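Local coordinates for type IV secretion protein Dot (Legionella pneumophila, PDB 6KS5) that acts as a deubiquitinase that regulates the association of polyubiquitin chains with the phagosome in which the bacterium lives, at residues Glu147-Thr152 and Ala156-Asn161; Glu162-Tyr167 and Lys198-Ala203; Glu139-Met144 and Tyr167-Ser172. All blocks are in the same frame, centred on the assembly; numbering follows the deposited sequence.

Contact 1: residues Glu147-Thr152 and Ala156-Asn161; sequences EELKST and ALYEAN
Leu149 meets Tyr158 where helix 146-150 is about to end, and it does so through both its backbone and its side chain. Its carbonyl O lies at the edge of the tyrosine ring, near the ring plane, 3.2 Å from Tyr158 CD2. Its methyl CD2 packs against the ring as well, 3.7 Å from Tyr158 CE2. Tyr158 reaches over because its CG stands beside its own backbone N (chi1 -74°), with the ring directed at the neighbouring helix turn. Lys150 comes next, its chain extended and crossing that of Glu159 at about a right angle. The aliphatic part does the touching, with Lys150 CD 3.5 Å from Glu159 OE1. The ammonium group is only loosely paired here, Lys150 NZ lying 3.9 Å from Glu159 OE1, since its stronger partner is Glu162. Beyond the helix, Thr152 closes the patch, its OG1 approaching Tyr158 CE2 obliquely at 4.0 Å. Tyr158 OH is bonded to the carbonyl O of Ala133, so the phenol suits a buried place in which its ring needs apolar company and its hydroxyl an acceptor. The chemistry is thus graded: a buried ring contact made by a leucine methyl and a backbone carbonyl O and, nearer solvent, a lysine salt-bridged to Glu162 with Glu159 as a second, long partner, whose charges would probably favour the protonated amine.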
loop_
_atom_site.group_PDB
_atom_site.type_symbol
_atom_site.label_atom_id
_atom_site.label_comp_id
_atom_site.label_asym_id
_atom_site.label_seq_id
_atom_site.Cartn_x
_atom_site.Cartn_y
_atom_site.Cartn_z
ATOM N N GLU A 147 -7.209 -4.606 18.134
ATOM C CA GLU A 147 -7.944 -4.112 16.974
ATOM C C GLU A 147 -8.038 -2.592 16.983
ATOM O O GLU A 147 -8.036 -1.964 15.916
ATOM C CB GLU A 147 -9.342 -4.733 16.929
ATOM C CG GLU A 147 -9.344 -6.231 16.688
ATOM C CD GLU A 147 -9.155 -7.029 17.969
ATOM O OE1 GLU A 147 -8.991 -6.403 19.039
ATOM O OE2 GLU A 147 -9.164 -8.280 17.908
ATOM N N GLU A 148 -8.117 -1.984 18.171
ATOM C CA GLU A 148 -8.097 -0.528 18.261
ATOM C C GLU A 148 -6.746 0.040 17.842
ATOM O O GLU A 148 -6.676 1.173 17.349
ATOM C CB GLU A 148 -8.448 -0.087 19.681
ATOM C CG GLU A 148 -9.756 -0.664 20.196
ATOM C CD GLU A 148 -10.120 -0.145 21.573
ATOM O OE1 GLU A 148 -9.501 0.844 22.014
ATOM O OE2 GLU A 148 -11.029 -0.722 22.210
ATOM N N LEU A 149 -5.671 -0.726 18.022
ATOM C CA LEU A 149 -4.351 -0.327 17.559
ATOM C C LEU A 149 -4.068 -0.769 16.128
ATOM O O LEU A 149 -3.088 -0.303 15.536
ATOM C CB LEU A 149 -3.274 -0.888 18.498
ATOM C CG LEU A 149 -3.137 -0.240 19.880
ATOM C CD1 LEU A 149 -3.406 -1.243 20.987
ATOM C CD2 LEU A 149 -1.756 0.381 20.052
ATOM N N LYS A 150 -4.898 -1.649 15.559
ATOM C CA LYS A 150 -4.755 -2.032 14.159
ATOM C C LYS A 150 -5.383 -1.022 13.208
ATOM O O LYS A 150 -4.992 -0.965 12.036
ATOM C CB LYS A 150 -5.379 -3.408 13.918
ATOM C CG LYS A 150 -4.550 -4.581 14.407
ATOM C CD LYS A 150 -5.199 -5.904 14.018
ATOM C CE LYS A 150 -4.871 -7.004 15.016
ATOM N NZ LYS A 150 -5.264 -8.349 14.513
ATOM N N SER A 151 -6.345 -0.234 13.677
ATOM C CA SER A 151 -6.907 0.851 12.890
ATOM C C SER A 151 -6.049 2.104 12.944
ATOM O O SER A 151 -6.424 3.128 12.362
ATOM C CB SER A 151 -8.323 1.182 13.375
ATOM O OG SER A 151 -8.311 2.319 14.225
ATOM N N THR A 152 -4.924 2.057 13.645
ATOM C CA THR A 152 -4.056 3.215 13.743
ATOM C C THR A 152 -3.160 3.302 12.510
ATOM O O THR A 152 -3.136 2.413 11.653
ATOM C CB THR A 152 -3.228 3.155 15.028
ATOM O OG1 THR A 152 -2.438 1.957 15.040
ATOM C CG2 THR A 152 -4.138 3.170 16.246
ATOM N N ALA A 156 -0.624 -1.776 9.710
ATOM C CA ALA A 156 0.073 -2.773 8.903
ATOM C C ALA A 156 1.306 -3.303 9.627
ATOM O O ALA A 156 1.611 -4.500 9.555
ATOM C CB ALA A 156 0.455 -2.177 7.549
ATOM N N LEU A 157 2.021 -2.425 10.335
ATOM C CA LEU A 157 3.196 -2.854 11.087
ATOM C C LEU A 157 2.800 -3.650 12.324
ATOM O O LEU A 157 3.477 -4.620 12.692
ATOM C CB LEU A 157 4.037 -1.642 11.474
ATOM C CG LEU A 157 5.301 -1.910 12.285
ATOM C CD1 LEU A 157 6.483 -2.094 11.360
ATOM C CD2 LEU A 157 5.562 -0.773 13.262
ATOM N N TYR A 158 1.702 -3.257 12.971
ATOM C CA TYR A 158 1.246 -3.973 14.155
ATOM C C TYR A 158 0.710 -5.357 13.806
ATOM O O TYR A 158 0.744 -6.262 14.648
ATOM C CB TYR A 158 0.181 -3.151 14.884
ATOM C CG TYR A 158 0.739 -1.962 15.637
ATOM C CD1 TYR A 158 2.101 -1.717 15.672
ATOM C CD2 TYR A 158 -0.098 -1.090 16.321
ATOM C CE1 TYR A 158 2.613 -0.639 16.359
ATOM C CE2 TYR A 158 0.408 -0.009 17.017
ATOM C CZ TYR A 158 1.764 0.209 17.027
ATOM O OH TYR A 158 2.278 1.281 17.712
ATOM N N GLU A 159 0.213 -5.541 12.581
ATOM C CA GLU A 159 -0.323 -6.840 12.192
ATOM C C GLU A 159 0.777 -7.795 11.748
ATOM O O GLU A 159 0.720 -8.992 12.049
ATOM C CB GLU A 159 -1.357 -6.675 11.082
ATOM C CG GLU A 159 -2.779 -6.783 11.584
ATOM C CD GLU A 159 -3.740 -7.305 10.530
ATOM O OE1 GLU A 159 -4.962 -7.319 10.796
ATOM O OE2 GLU A 159 -3.274 -7.690 9.435
ATOM N N ALA A 160 1.786 -7.286 11.039
ATOM C CA ALA A 160 2.860 -8.152 10.571
ATOM C C ALA A 160 3.617 -8.775 11.739
ATOM O O ALA A 160 3.945 -9.966 11.704
ATOM C CB ALA A 160 3.812 -7.368 9.668
ATOM N N ASN A 161 3.892 -7.992 12.784
ATOM C CA ASN A 161 4.638 -8.459 13.949
ATOM C C ASN A 161 3.729 -8.675 15.156
ATOM O O ASN A 161 4.119 -8.422 16.298
ATOM C CB ASN A 161 5.759 -7.489 14.304
ATOM C CG ASN A 161 6.507 -6.996 13.090
ATOM O OD1 ASN A 161 7.351 -7.695 12.536
ATOM N ND2 ASN A 161 6.195 -5.777 12.664
#

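Contact 2: residues Glu162-Tyr167 and Lys198-Ala203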
loop_
_atom_site.group_PDB
_atom_site.type_symbol
_atom_site.label_atom_id
_atom_site.label_comp_id
_atom_site.label_asym_id
_atom_site.label_seq_id
_atom_site.Cartn_x
_atom_site.Cartn_y
_atom_site.Cartn_z
ATOM N N GLU A 162 2.511 -9.162 14.913
ATOM C CA GLU A 162 1.547 -9.335 15.994
ATOM C C GLU A 162 2.051 -10.312 17.048
ATOM O O GLU A 162 1.900 -10.071 18.252
ATOM C CB GLU A 162 0.212 -9.814 15.431
ATOM C CG GLU A 162 -0.897 -9.944 16.468
ATOM C CD GLU A 162 -2.249 -9.534 15.917
ATOM O OE1 GLU A 162 -2.279 -8.605 15.082
ATOM O OE2 GLU A 162 -3.276 -10.129 16.315
ATOM N N ALA A 163 2.649 -11.425 16.615
ATOM C CA ALA A 163 3.068 -12.453 17.562
ATOM C C ALA A 163 4.158 -11.940 18.493
ATOM O O ALA A 163 4.088 -12.141 19.710
ATOM C CB ALA A 163 3.537 -13.695 16.809
ATOM N N PHE A 164 5.171 -11.267 17.943
ATOM C CA PHE A 164 6.246 -10.754 18.786
ATOM C C PHE A 164 5.748 -9.635 19.692
ATOM O O PHE A 164 6.167 -9.536 20.850
ATOM C CB PHE A 164 7.412 -10.270 17.923
ATOM C CG PHE A 164 8.419 -9.438 18.670
ATOM C CD1 PHE A 164 9.453 -10.041 19.367
ATOM C CD2 PHE A 164 8.330 -8.053 18.681
ATOM C CE1 PHE A 164 10.376 -9.279 20.057
ATOM C CE2 PHE A 164 9.248 -7.287 19.370
ATOM C CZ PHE A 164 10.272 -7.900 20.058
ATOM N N LEU A 165 4.860 -8.779 19.183
ATOM C CA LEU A 165 4.383 -7.664 19.992
ATOM C C LEU A 165 3.509 -8.148 21.142
ATOM O O LEU A 165 3.607 -7.629 22.258
ATOM C CB LEU A 165 3.629 -6.659 19.119
ATOM C CG LEU A 165 4.507 -5.663 18.350
ATOM C CD1 LEU A 165 3.708 -4.919 17.282
ATOM C CD2 LEU A 165 5.186 -4.685 19.298
ATOM N N GLU A 166 2.653 -9.144 20.896
ATOM C CA GLU A 166 1.844 -9.694 21.981
ATOM C C GLU A 166 2.721 -10.347 23.038
ATOM O O GLU A 166 2.503 -10.164 24.244
ATOM C CB GLU A 166 0.833 -10.697 21.436
ATOM C CG GLU A 166 -0.436 -10.052 20.918
ATOM C CD GLU A 166 -1.008 -9.032 21.886
ATOM O OE1 GLU A 166 -1.230 -9.385 23.066
ATOM O OE2 GLU A 166 -1.227 -7.874 21.462
ATOM N N TYR A 167 3.723 -11.108 22.605
ATOM C CA TYR A 167 4.719 -11.595 23.547
ATOM C C TYR A 167 5.430 -10.430 24.226
ATOM O O TYR A 167 5.644 -10.452 25.441
ATOM C CB TYR A 167 5.714 -12.505 22.830
ATOM C CG TYR A 167 6.730 -13.128 23.752
ATOM C CD1 TYR A 167 6.389 -14.192 24.579
ATOM C CD2 TYR A 167 8.028 -12.649 23.798
ATOM C CE1 TYR A 167 7.319 -14.760 25.427
ATOM C CE2 TYR A 167 8.963 -13.208 24.639
ATOM C CZ TYR A 167 8.606 -14.258 25.453
ATOM O OH TYR A 167 9.550 -14.801 26.291
ATOM N N LYS A 198 15.350 -4.376 18.104
ATOM C CA LYS A 198 16.281 -4.431 16.983
ATOM C C LYS A 198 16.679 -5.869 16.661
ATOM O O LYS A 198 16.745 -6.253 15.487
ATOM C CB LYS A 198 17.515 -3.587 17.296
ATOM C CG LYS A 198 18.434 -3.342 16.110
ATOM C CD LYS A 198 19.435 -2.236 16.423
ATOM C CE LYS A 198 20.738 -2.429 15.668
ATOM N NZ LYS A 198 20.493 -2.810 14.251
ATOM N N ASN A 199 16.939 -6.680 17.692
ATOM C CA ASN A 199 17.294 -8.077 17.464
ATOM C C ASN A 199 16.163 -8.827 16.778
ATOM O O ASN A 199 16.407 -9.716 15.953
ATOM C CB ASN A 199 17.646 -8.759 18.783
ATOM C CG ASN A 199 19.033 -8.421 19.260
ATOM O OD1 ASN A 199 19.892 -8.019 18.475
ATOM N ND2 ASN A 199 19.267 -8.592 20.555
ATOM N N TYR A 200 14.916 -8.502 17.125
ATOM C CA TYR A 200 13.787 -9.099 16.427
ATOM C C TYR A 200 13.681 -8.556 15.013
ATOM O O TYR A 200 13.427 -9.312 14.067
ATOM C CB TYR A 200 12.493 -8.838 17.194
ATOM C CG TYR A 200 11.255 -9.131 16.386
ATOM C CD1 TYR A 200 10.921 -10.432 16.057
ATOM C CD2 TYR A 200 10.421 -8.107 15.948
ATOM C CE1 TYR A 200 9.791 -10.711 15.320
ATOM C CE2 TYR A 200 9.283 -8.377 15.206
ATOM C CZ TYR A 200 8.974 -9.684 14.895
ATOM O OH TYR A 200 7.848 -9.981 14.159
ATOM N N TRP A 201 13.914 -7.251 14.852
ATOM C CA TRP A 201 13.700 -6.584 13.572
ATOM C C TRP A 201 14.670 -7.088 12.510
ATOM O O TRP A 201 14.255 -7.512 11.424
ATOM C CB TRP A 201 13.843 -5.074 13.750
ATOM C CG TRP A 201 13.386 -4.298 12.570
ATOM C CD1 TRP A 201 14.159 -3.576 11.712
ATOM C CD2 TRP A 201 12.041 -4.165 12.111
ATOM N NE1 TRP A 201 13.376 -3.001 10.744
ATOM C CE2 TRP A 201 12.069 -3.351 10.966
ATOM C CE3 TRP A 201 10.812 -4.656 12.559
ATOM C CZ2 TRP A 201 10.915 -3.011 10.266
ATOM C CZ3 TRP A 201 9.667 -4.325 11.859
ATOM C CH2 TRP A 201 9.724 -3.504 10.725
ATOM N N ASP A 202 15.975 -7.034 12.801
ATOM C CA ASP A 202 16.970 -7.410 11.804
ATOM C C ASP A 202 16.956 -8.900 11.511
ATOM O O ASP A 202 17.443 -9.316 10.453
ATOM C CB ASP A 202 18.372 -6.998 12.251
ATOM C CG ASP A 202 18.548 -5.490 12.327
ATOM O OD1 ASP A 202 18.022 -4.757 11.454
ATOM O OD2 ASP A 202 19.230 -5.037 13.271
ATOM N N ALA A 203 16.421 -9.713 12.421
ATOM C CA ALA A 203 16.384 -11.148 12.174
ATOM C C ALA A 203 15.199 -11.514 11.295
ATOM O O ALA A 203 15.372 -12.010 10.176
ATOM C CB ALA A 203 16.338 -11.920 13.498
#
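Phe164 and Tyr200 have the nearest CA atoms of the two segments, 8.1 Å apart. Both segments are helical throughout, although 198-203 has a wider pi-type turn at 201-203, just after the contact residue. Across the two segments the contact is made by one aromatic side chain from each.

Each ring lies on the other in an offset stack, with centroids 3.9 Å apart and planes only 3° from parallel. The offset brings CG of each residue over the centre of the other ring, Phe164 CG standing 3.5 Å above the Tyr200 plane and Tyr200 CG at the same height above that of Phe164. A displaced stack of this kind keeps the two pi clouds from facing each other squarely while a broad area of flat surface stays in contact. The two side chains enter from opposite helices and slide past each other, so each ring also receives the other's methylene over its face. Phe164 CB stands 3.6 Å from the centroid of the Tyr200 ring, and Tyr200 CB is 3.8 Å from the centroid of the Phe164 ring, both as CH-pi contacts. In both residues CG is anti to the backbone N (chi1 167° in Phe164 and 166° in Tyr200), which extends the rings across the interface. Phenylalanine suits the wholly apolar side of the pair, whereas tyrosine adds a hydroxyl that would be costly to bury alone; Tyr200 OH is satisfied by Asn161 OD1.

The stack joins helix 162-173 to the long helix 193-214. Next to it, Leu165 packs on Phe134 and Tyr137, while Trp201 covers Leu157 and Val130, so that helices 130-140 and 155-160 pack against the same two helices beside the stack.

Contact 3: residues Glu139-Met144 and Tyr167-Ser172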
loop_
_atom_site.group_PDB
_atom_site.type_symbol
_atom_site.label_atom_id
_atom_site.label_comp_id
_atom_site.label_asym_id
_atom_site.label_seq_id
_atom_site.Cartn_x
_atom_site.Cartn_y
_atom_site.Cartn_z
ATOM N N GLU A 139 2.795 0.126 26.056
ATOM C CA GLU A 139 2.125 0.895 27.103
ATOM C C GLU A 139 0.675 1.211 26.752
ATOM O O GLU A 139 -0.175 1.280 27.653
ATOM C CB GLU A 139 2.884 2.190 27.393
ATOM C CG GLU A 139 4.328 1.969 27.838
ATOM C CD GLU A 139 4.466 1.769 29.339
ATOM O OE1 GLU A 139 5.546 1.296 29.772
ATOM O OE2 GLU A 139 3.501 2.082 30.077
ATOM N N TYR A 140 0.368 1.404 25.462
ATOM C CA TYR A 140 -1.000 1.726 25.075
ATOM C C TYR A 140 -1.927 0.524 25.178
ATOM O O TYR A 140 -3.127 0.703 25.408
ATOM C CB TYR A 140 -1.038 2.264 23.651
ATOM C CG TYR A 140 -0.646 3.721 23.481
ATOM C CD1 TYR A 140 -0.446 4.551 24.578
ATOM C CD2 TYR A 140 -0.479 4.267 22.206
ATOM C CE1 TYR A 140 -0.085 5.884 24.415
ATOM C CE2 TYR A 140 -0.121 5.589 22.032
ATOM C CZ TYR A 140 0.076 6.396 23.137
ATOM O OH TYR A 140 0.433 7.718 22.962
ATOM N N ARG A 141 -1.405 -0.691 25.033
ATOM C CA ARG A 141 -2.278 -1.854 25.041
ATOM C C ARG A 141 -2.790 -2.211 26.428
ATOM O O ARG A 141 -3.630 -3.110 26.544
ATOM C CB ARG A 141 -1.557 -3.056 24.437
ATOM C CG ARG A 141 -2.466 -3.960 23.632
ATOM C CD ARG A 141 -1.742 -5.218 23.205
ATOM N NE ARG A 141 -2.669 -6.269 22.806
ATOM C CZ ARG A 141 -3.233 -7.118 23.655
ATOM N NH1 ARG A 141 -2.966 -7.033 24.948
ATOM N NH2 ARG A 141 -4.063 -8.050 23.208
ATOM N N SER A 142 -2.319 -1.537 27.480
ATOM C CA SER A 142 -2.850 -1.845 28.798
ATOM C C SER A 142 -4.310 -1.449 28.937
ATOM O O SER A 142 -4.961 -1.881 29.892
ATOM C CB SER A 142 -2.010 -1.174 29.885
ATOM O OG SER A 142 -1.017 -2.080 30.351
ATOM N N PHE A 143 -4.828 -0.625 28.026
ATOM C CA PHE A 143 -6.233 -0.244 28.056
ATOM C C PHE A 143 -6.845 -0.198 26.660
ATOM O O PHE A 143 -7.994 0.243 26.514
ATOM C CB PHE A 143 -6.387 1.110 28.753
ATOM C CG PHE A 143 -5.767 2.248 27.996
ATOM C CD1 PHE A 143 -4.394 2.436 28.011
ATOM C CD2 PHE A 143 -6.558 3.139 27.279
ATOM C CE1 PHE A 143 -3.821 3.472 27.320
ATOM C CE2 PHE A 143 -5.988 4.185 26.582
ATOM C CZ PHE A 143 -4.616 4.352 26.604
ATOM N N MET A 144 -6.119 -0.630 25.633
ATOM C CA MET A 144 -6.591 -0.576 24.257
ATOM C C MET A 144 -6.495 -1.961 23.639
ATOM O O MET A 144 -5.438 -2.599 23.695
ATOM C CB MET A 144 -5.778 0.428 23.427
ATOM C CG MET A 144 -6.298 1.855 23.500
ATOM S SD MET A 144 -5.874 2.810 22.029
ATOM C CE MET A 144 -4.110 3.006 22.230
ATOM N N TYR A 167 3.723 -11.108 22.605
ATOM C CA TYR A 167 4.719 -11.595 23.547
ATOM C C TYR A 167 5.430 -10.430 24.226
ATOM O O TYR A 167 5.644 -10.452 25.441
ATOM C CB TYR A 167 5.714 -12.505 22.830
ATOM C CG TYR A 167 6.730 -13.128 23.752
ATOM C CD1 TYR A 167 6.389 -14.192 24.579
ATOM C CD2 TYR A 167 8.028 -12.649 23.798
ATOM C CE1 TYR A 167 7.319 -14.760 25.427
ATOM C CE2 TYR A 167 8.963 -13.208 24.639
ATOM C CZ TYR A 167 8.606 -14.258 25.453
ATOM O OH TYR A 167 9.550 -14.801 26.291
ATOM N N PHE A 168 5.771 -9.391 23.457
ATOM C CA PHE A 168 6.435 -8.215 24.018
ATOM C C PHE A 168 5.569 -7.533 25.069
ATOM O O PHE A 168 6.078 -7.058 26.090
ATOM C CB PHE A 168 6.783 -7.237 22.894
ATOM C CG PHE A 168 7.607 -6.056 23.330
ATOM C CD1 PHE A 168 8.584 -6.191 24.297
ATOM C CD2 PHE A 168 7.421 -4.814 22.739
ATOM C CE1 PHE A 168 9.351 -5.106 24.686
ATOM C CE2 PHE A 168 8.183 -3.720 23.123
ATOM C CZ PHE A 168 9.154 -3.872 24.100
ATOM N N TYR A 169 4.256 -7.484 24.844
ATOM C CA TYR A 169 3.376 -6.778 25.766
ATOM C C TYR A 169 3.296 -7.495 27.107
ATOM O O TYR A 169 3.706 -6.955 28.143
ATOM C CB TYR A 169 1.983 -6.633 25.153
ATOM C CG TYR A 169 0.925 -6.222 26.150
ATOM C CD1 TYR A 169 0.914 -4.941 26.689
ATOM C CD2 TYR A 169 -0.065 -7.109 26.547
ATOM C CE1 TYR A 169 -0.051 -4.561 27.603
ATOM C CE2 TYR A 169 -1.035 -6.737 27.459
ATOM C CZ TYR A 169 -1.023 -5.464 27.983
ATOM O OH TYR A 169 -1.990 -5.088 28.891
ATOM N N ASN A 170 2.782 -8.728 27.103
ATOM C CA ASN A 170 2.540 -9.419 28.359
ATOM C C ASN A 170 3.837 -9.809 29.056
ATOM O O ASN A 170 3.843 -10.004 30.274
ATOM C CB ASN A 170 1.651 -10.645 28.118
ATOM C CG ASN A 170 2.389 -11.781 27.431
ATOM O OD1 ASN A 170 2.302 -11.946 26.213
ATOM N ND2 ASN A 170 3.080 -12.602 28.217
ATOM N N ARG A 171 4.942 -9.904 28.322
ATOM C CA ARG A 171 6.199 -10.264 28.962
ATOM C C ARG A 171 6.646 -9.185 29.938
ATOM O O ARG A 171 7.231 -9.503 30.982
ATOM C CB ARG A 171 7.270 -10.514 27.904
ATOM C CG ARG A 171 8.630 -10.872 28.468
ATOM C CD ARG A 171 9.745 -10.830 27.424
ATOM N NE ARG A 171 11.051 -10.753 28.074
ATOM C CZ ARG A 171 11.431 -9.783 28.907
ATOM N NH1 ARG A 171 10.630 -8.755 29.161
ATOM N NH2 ARG A 171 12.638 -9.820 29.466
ATOM N N SER A 172 6.338 -7.914 29.641
ATOM C CA SER A 172 6.697 -6.797 30.498
ATOM C C SER A 172 5.562 -6.356 31.410
ATOM O O SER A 172 5.766 -5.457 32.233
ATOM C CB SER A 172 7.159 -5.616 29.650
ATOM O OG SER A 172 7.943 -6.026 28.542
#
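Arg141 and Tyr169 form the close-packed half of this contact, and their CA atoms, 7.5 Å apart, are the nearest between the two segments. Arg141 CB sits over one face of the tyrosine ring, displaced toward the rim and 4.1 Å from its centroid, a CH-pi contact. A chi1 of 166° sends the phenol out from its own helix to lie under that methylene. From there the extended arginine chain crosses the phenol at about a right angle, passing from the CD1 and CE1 flank to the other, where Arg141 NH1 comes within 3.2 Å of Tyr169 CE2. The guanidinium does not lie flat on the ring: the two planes are 56° apart, and it is the edge of the guanidinium that faces the phenol. A salt bridge of Arg141 NE with Glu166, one turn before Tyr169 on the same helix, is consistent with this orientation. Arginine therefore fits doubly, with a methylene for the ring and charge for the glutamate.

The loose side belongs to Ser142. Tyr169 OH donates a weak hydrogen bond to Ser142 OG over 3.5 Å, and Ser142 CA lies 3.4 Å from the same hydroxyl. Ser142 OG is bonded more strongly to Glu173 of helix 162-173; a short hydroxyl side chain can meet both it and the phenol at the surface. Between the two segments, the serine side is held by that weak bond alone and lies at the exposed rim.

The chain leaving helix 130-140 docks here on the flank of helix 162-173, and the pattern is that of a surface contact between a connecting segment and a helix in a helical region: an aromatic ring with the arginine CB over one face and a serine hydroxyl near its phenolic oxygen.

Overall arrangement
The three contacts cluster in one helical region on the same side of the chain's centre, their midpoints 13 to 14 Å apart. Contact 1 is nested inside the loop that contact 3 closes, and it ends before contact 2 opens; contacts 2 and 3 cross, sharing helix 162-173 and Tyr167. Salt bridges run between contacts 1 and 2 and between contacts 2 and 3, and Leu157 packs on Trp201 to join the first pair again. Leu149 packs on Arg141 to join contacts 1 and 3. Helices 155-160 and 162-173 pack on helix 193-214, while 130-140 and 146-150 pack on their other neighbours, giving one interlocked helical region.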